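Local structure of OTU domain-containing protein wMelOTU (Wolbachia pipientis wMel, 6W9O) at residues A[41-47]-A[193-199]. The protein is a bacterial deubiquitinase of the OTU cysteine protease family that probably removes ubiquitin from modified proteins. Where two conformers were deposited one is given. Numbering follows the deposited sequence.
Sequences NFYVGQA and EPLLDRN
Strand 42-44 runs antiparallel to strand 193-197, their axes 4.5 Å apart at 151°, and forms an outer edge of the mixed sheet of the OTU fold. Y43 and L196 make the hydrogen-bonded pair (N to O and O to N both 2.8 Å), flanked by the non-hydrogen-bonded pairs F42-D197 and V44-L195; R198 N to N41 O (2.8 Å) and G45 N to P194 O (2.9 Å) extend the ladder. At G45 an ideal CB would clash with P194 CG and L196 CD1. On one face the F42 ring (chi1 m) takes D197 CB over it, 4.2 Å from its centroid, and meets L195 CD2 through CD1 (3.9 Å) and H183 of strand 181-188 edge-to-face. On the other, Y43 (chi1 p) lays its ring over L196 CB, 4.0 Å from the centroid; its OH is hydrogen-bonded to S201 OG. D197 OD2 accepts N41 ND2 and N199 N (both 2.9 Å), the latter closing an Asx turn. One carboxylate oxygen thus ties the strand's end to the following turn and to segment 41-47.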
ATOM      1  N   ASN A  41       6.141 -17.807   8.705  1.00 20.35           N
ATOM      2  CA  ASN A  41       6.541 -16.717   9.602  1.00 17.99           C
ATOM      3  C   ASN A  41       5.727 -15.456   9.409  1.00 19.27           C
ATOM      4  O   ASN A  41       5.829 -14.557  10.242  1.00 18.61           O
ATOM      5  CB  ASN A  41       8.043 -16.388   9.482  1.00 15.94           C
ATOM      6  CG  ASN A  41       8.490 -16.099   8.046  1.00 21.89           C
ATOM      7  OD1 ASN A  41       8.278 -16.921   7.155  1.00 20.31           O
ATOM      8  ND2 ASN A  41       9.124 -14.945   7.810  1.00 18.11           N
ATOM      9  N   PHE A  42       4.863 -15.374   8.383  1.00 16.81           N
ATOM     10  CA  PHE A  42       4.055 -14.166   8.194  1.00 16.85           C
ATOM     11  C   PHE A  42       2.678 -14.340   8.805  1.00 17.65           C
ATOM     12  O   PHE A  42       2.226 -15.465   9.038  1.00 20.20           O
ATOM     13  CB  PHE A  42       3.897 -13.801   6.698  1.00 15.72           C
ATOM     14  CG  PHE A  42       5.171 -13.192   6.107  1.00 14.24           C
ATOM     15  CD1 PHE A  42       5.284 -11.801   5.930  1.00 15.28           C
ATOM     16  CD2 PHE A  42       6.228 -14.036   5.742  1.00 17.94           C
ATOM     17  CE1 PHE A  42       6.460 -11.246   5.411  1.00 17.68           C
ATOM     18  CE2 PHE A  42       7.356 -13.516   5.257  1.00 19.26           C
ATOM     19  CZ  PHE A  42       7.495 -12.126   5.056  1.00 15.83           C
ATOM     20  N   TYR A  43       2.077 -13.222   9.174  1.00 17.54           N
ATOM     21  CA  TYR A  43       0.746 -13.267   9.781  1.00 18.13           C
ATOM     22  C   TYR A  43       0.011 -12.017   9.351  1.00 15.71           C
ATOM     23  O   TYR A  43       0.622 -11.031   8.944  1.00 15.86           O
ATOM     24  CB  TYR A  43       0.829 -13.345  11.315  1.00 19.91           C
ATOM     25  CG  TYR A  43       1.492 -12.144  11.966  1.00 19.15           C
ATOM     26  CD1 TYR A  43       0.735 -11.124  12.506  1.00 19.31           C
ATOM     27  CD2 TYR A  43       2.874 -12.059  12.088  1.00 18.63           C
ATOM     28  CE1 TYR A  43       1.305 -10.034  13.125  1.00 21.71           C
ATOM     29  CE2 TYR A  43       3.442 -10.958  12.700  1.00 18.49           C
ATOM     30  CZ  TYR A  43       2.677  -9.961  13.213  1.00 22.35           C
ATOM     31  OH  TYR A  43       3.326  -8.868  13.812  1.00 23.06           O
ATOM     32  N   VAL A  44      -1.324 -12.083   9.415  1.00 17.37           N
ATOM     33  CA  VAL A  44      -2.170 -10.934   9.120  1.00 17.51           C
ATOM     34  C   VAL A  44      -2.326 -10.064  10.377  1.00 16.98           C
ATOM     35  O   VAL A  44      -2.855 -10.516  11.391  1.00 21.22           O
ATOM     36  CB  VAL A  44      -3.532 -11.390   8.566  1.00 18.96           C
ATOM     37  CG1 VAL A  44      -4.343 -10.156   8.209  1.00 20.31           C
ATOM     38  CG2 VAL A  44      -3.309 -12.284   7.345  1.00 18.99           C
ATOM     39  N   GLY A  45      -1.893  -8.799  10.284  1.00 16.40           N
ATOM     40  CA  GLY A  45      -2.007  -7.825  11.357  1.00 17.74           C
ATOM     41  C   GLY A  45      -3.359  -7.141  11.320  1.00 18.45           C
ATOM     42  O   GLY A  45      -4.301  -7.589  10.663  1.00 20.41           O
ATOM     43  N   GLN A  46      -3.453  -6.036  12.022  1.00 19.93           N
ATOM     44  CA  GLN A  46      -4.675  -5.257  12.100  1.00 22.15           C
ATOM     45  C   GLN A  46      -4.399  -3.881  11.542  1.00 21.29           C
ATOM     46  O   GLN A  46      -3.331  -3.336  11.741  1.00 26.22           O
ATOM     47  CB  GLN A  46      -5.166  -5.096  13.535  1.00 26.45           C
ATOM     48  CG  GLN A  46      -5.891  -6.304  14.055  1.00 42.30           C
ATOM     49  CD  GLN A  46      -4.926  -7.345  14.557  1.00 53.56           C
ATOM     50  OE1 GLN A  46      -3.991  -7.033  15.302  1.00 56.13           O
ATOM     51  NE2 GLN A  46      -5.136  -8.596  14.152  1.00 57.16           N
ATOM     52  N   ALA A  47      -5.384  -3.313  10.855  1.00 20.86           N
ATOM     53  CA  ALA A  47      -5.308  -1.961  10.343  1.00 20.17           C
ATOM     54  C   ALA A  47      -6.456  -1.159  10.953  1.00 21.96           C
ATOM     55  O   ALA A  47      -7.515  -1.710  11.319  1.00 24.86           O
ATOM     56  CB  ALA A  47      -5.473  -1.972   8.791  1.00 22.25           C
ATOM     57  N   GLU A 193      -5.296  -5.266   5.167  1.00 12.46           N
ATOM     58  CA  GLU A 193      -4.577  -5.451   6.431  0.53 13.95           C
ATOM     59  C   GLU A 193      -3.119  -5.624   6.087  1.00 12.88           C
ATOM     60  O   GLU A 193      -2.771  -6.049   4.982  1.00 12.84           O
ATOM     61  CB  GLU A 193      -5.044  -6.731   7.131  0.53 15.01           C
ATOM     62  CG  GLU A 193      -6.465  -6.682   7.752  0.53 16.95           C
ATOM     63  CD  GLU A 193      -7.193  -8.039   7.619  0.53 19.16           C
ATOM     64  OE1 GLU A 193      -7.304  -8.544   6.482  0.53 28.71           O
ATOM     65  OE2 GLU A 193      -7.629  -8.610   8.622  0.53 24.80           O
ATOM     66  N   PRO A 194      -2.199  -5.303   7.006  1.00 12.88           N
ATOM     67  CA  PRO A 194      -0.776  -5.523   6.748  1.00 13.01           C
ATOM     68  C   PRO A 194      -0.479  -7.020   6.891  1.00 12.09           C
ATOM     69  O   PRO A 194      -1.041  -7.730   7.725  1.00 14.92           O
ATOM     70  CB  PRO A 194      -0.085  -4.723   7.881  1.00 13.43           C
ATOM     71  CG  PRO A 194      -1.042  -4.818   9.020  1.00 13.82           C
ATOM     72  CD  PRO A 194      -2.460  -4.717   8.344  1.00 16.47           C
ATOM     73  N   LEU A 195       0.486  -7.516   6.064  1.00 12.40           N
ATOM     74  CA  LEU A 195       1.014  -8.871   6.254  1.00 12.68           C
ATOM     75  C   LEU A 195       2.398  -8.708   6.872  1.00 12.58           C
ATOM     76  O   LEU A 195       3.285  -8.158   6.226  1.00 14.19           O
ATOM     77  CB  LEU A 195       1.095  -9.590   4.915  1.00 12.76           C
ATOM     78  CG  LEU A 195       1.561 -11.036   5.062  1.00 14.97           C
ATOM     79  CD1 LEU A 195       0.362 -11.872   5.539  1.00 18.07           C
ATOM     80  CD2 LEU A 195       2.094 -11.599   3.738  1.00 19.66           C
ATOM     81  N   LEU A 196       2.543  -9.132   8.133  1.00 12.56           N
ATOM     82  CA  LEU A 196       3.765  -8.828   8.893  1.00 13.13           C
ATOM     83  C   LEU A 196       4.527 -10.109   9.151  1.00 17.05           C
ATOM     84  O   LEU A 196       4.028 -11.209   8.966  1.00 16.57           O
ATOM     85  CB  LEU A 196       3.385  -8.119  10.196  1.00 14.85           C
ATOM     86  CG  LEU A 196       2.625  -6.783  10.001  1.00 15.96           C
ATOM     87  CD1 LEU A 196       2.036  -6.208  11.286  1.00 18.64           C
ATOM     88  CD2 LEU A 196       3.543  -5.758   9.324  1.00 18.26           C
ATOM     89  N   ASP A 197       5.772  -9.964   9.622  1.00 14.77           N
ATOM     90  CA  ASP A 197       6.701 -11.092   9.784  1.00 15.60           C
ATOM     91  C   ASP A 197       6.990 -11.255  11.261  1.00 16.12           C
ATOM     92  O   ASP A 197       7.502 -10.319  11.903  1.00 15.71           O
ATOM     93  CB  ASP A 197       7.969 -10.734   9.009  1.00 16.27           C
ATOM     94  CG  ASP A 197       9.002 -11.820   8.990  1.00 16.55           C
ATOM     95  OD1 ASP A 197       9.922 -11.656   8.163  1.00 18.98           O
ATOM     96  OD2 ASP A 197       8.933 -12.803   9.755  1.00 15.98           O
ATOM     97  N   ARG A 198       6.698 -12.439  11.815  1.00 13.98           N
ATOM     98  CA  ARG A 198       6.983 -12.655  13.235  1.00 16.93           C
ATOM     99  C   ARG A 198       8.462 -12.416  13.561  1.00 14.71           C
ATOM    100  O   ARG A 198       8.809 -12.018  14.694  1.00 17.92           O
ATOM    101  CB  ARG A 198       6.618 -14.082  13.675  1.00 18.37           C
ATOM    102  CG  ARG A 198       5.150 -14.457  13.441  1.00 27.31           C
ATOM    103  CD  ARG A 198       4.889 -15.896  13.940  1.00 37.32           C
ATOM    104  NE  ARG A 198       3.474 -16.026  14.277  1.00 47.32           N
ATOM    105  CZ  ARG A 198       2.548 -16.344  13.381  1.00 52.94           C
ATOM    106  NH1 ARG A 198       2.903 -16.559  12.117  1.00 50.28           N
ATOM    107  NH2 ARG A 198       1.266 -16.430  13.739  1.00 60.97           N
ATOM    108  N   ASN A 199       9.350 -12.731  12.618  1.00 14.53           N
ATOM    109  CA  ASN A 199      10.772 -12.618  12.876  1.00 16.18           C
ATOM    110  C   ASN A 199      11.176 -11.177  13.105  1.00 16.08           C
ATOM    111  O   ASN A 199      12.231 -10.961  13.722  1.00 16.88           O
ATOM    112  CB  ASN A 199      11.556 -13.159  11.655  1.00 19.24           C
ATOM    113  CG  ASN A 199      11.479 -14.666  11.521  1.00 24.78           C
ATOM    114  OD1 ASN A 199      11.367 -15.369  12.511  1.00 27.68           O
ATOM    115  ND2 ASN A 199      11.572 -15.179  10.277  1.00 19.45           N
TER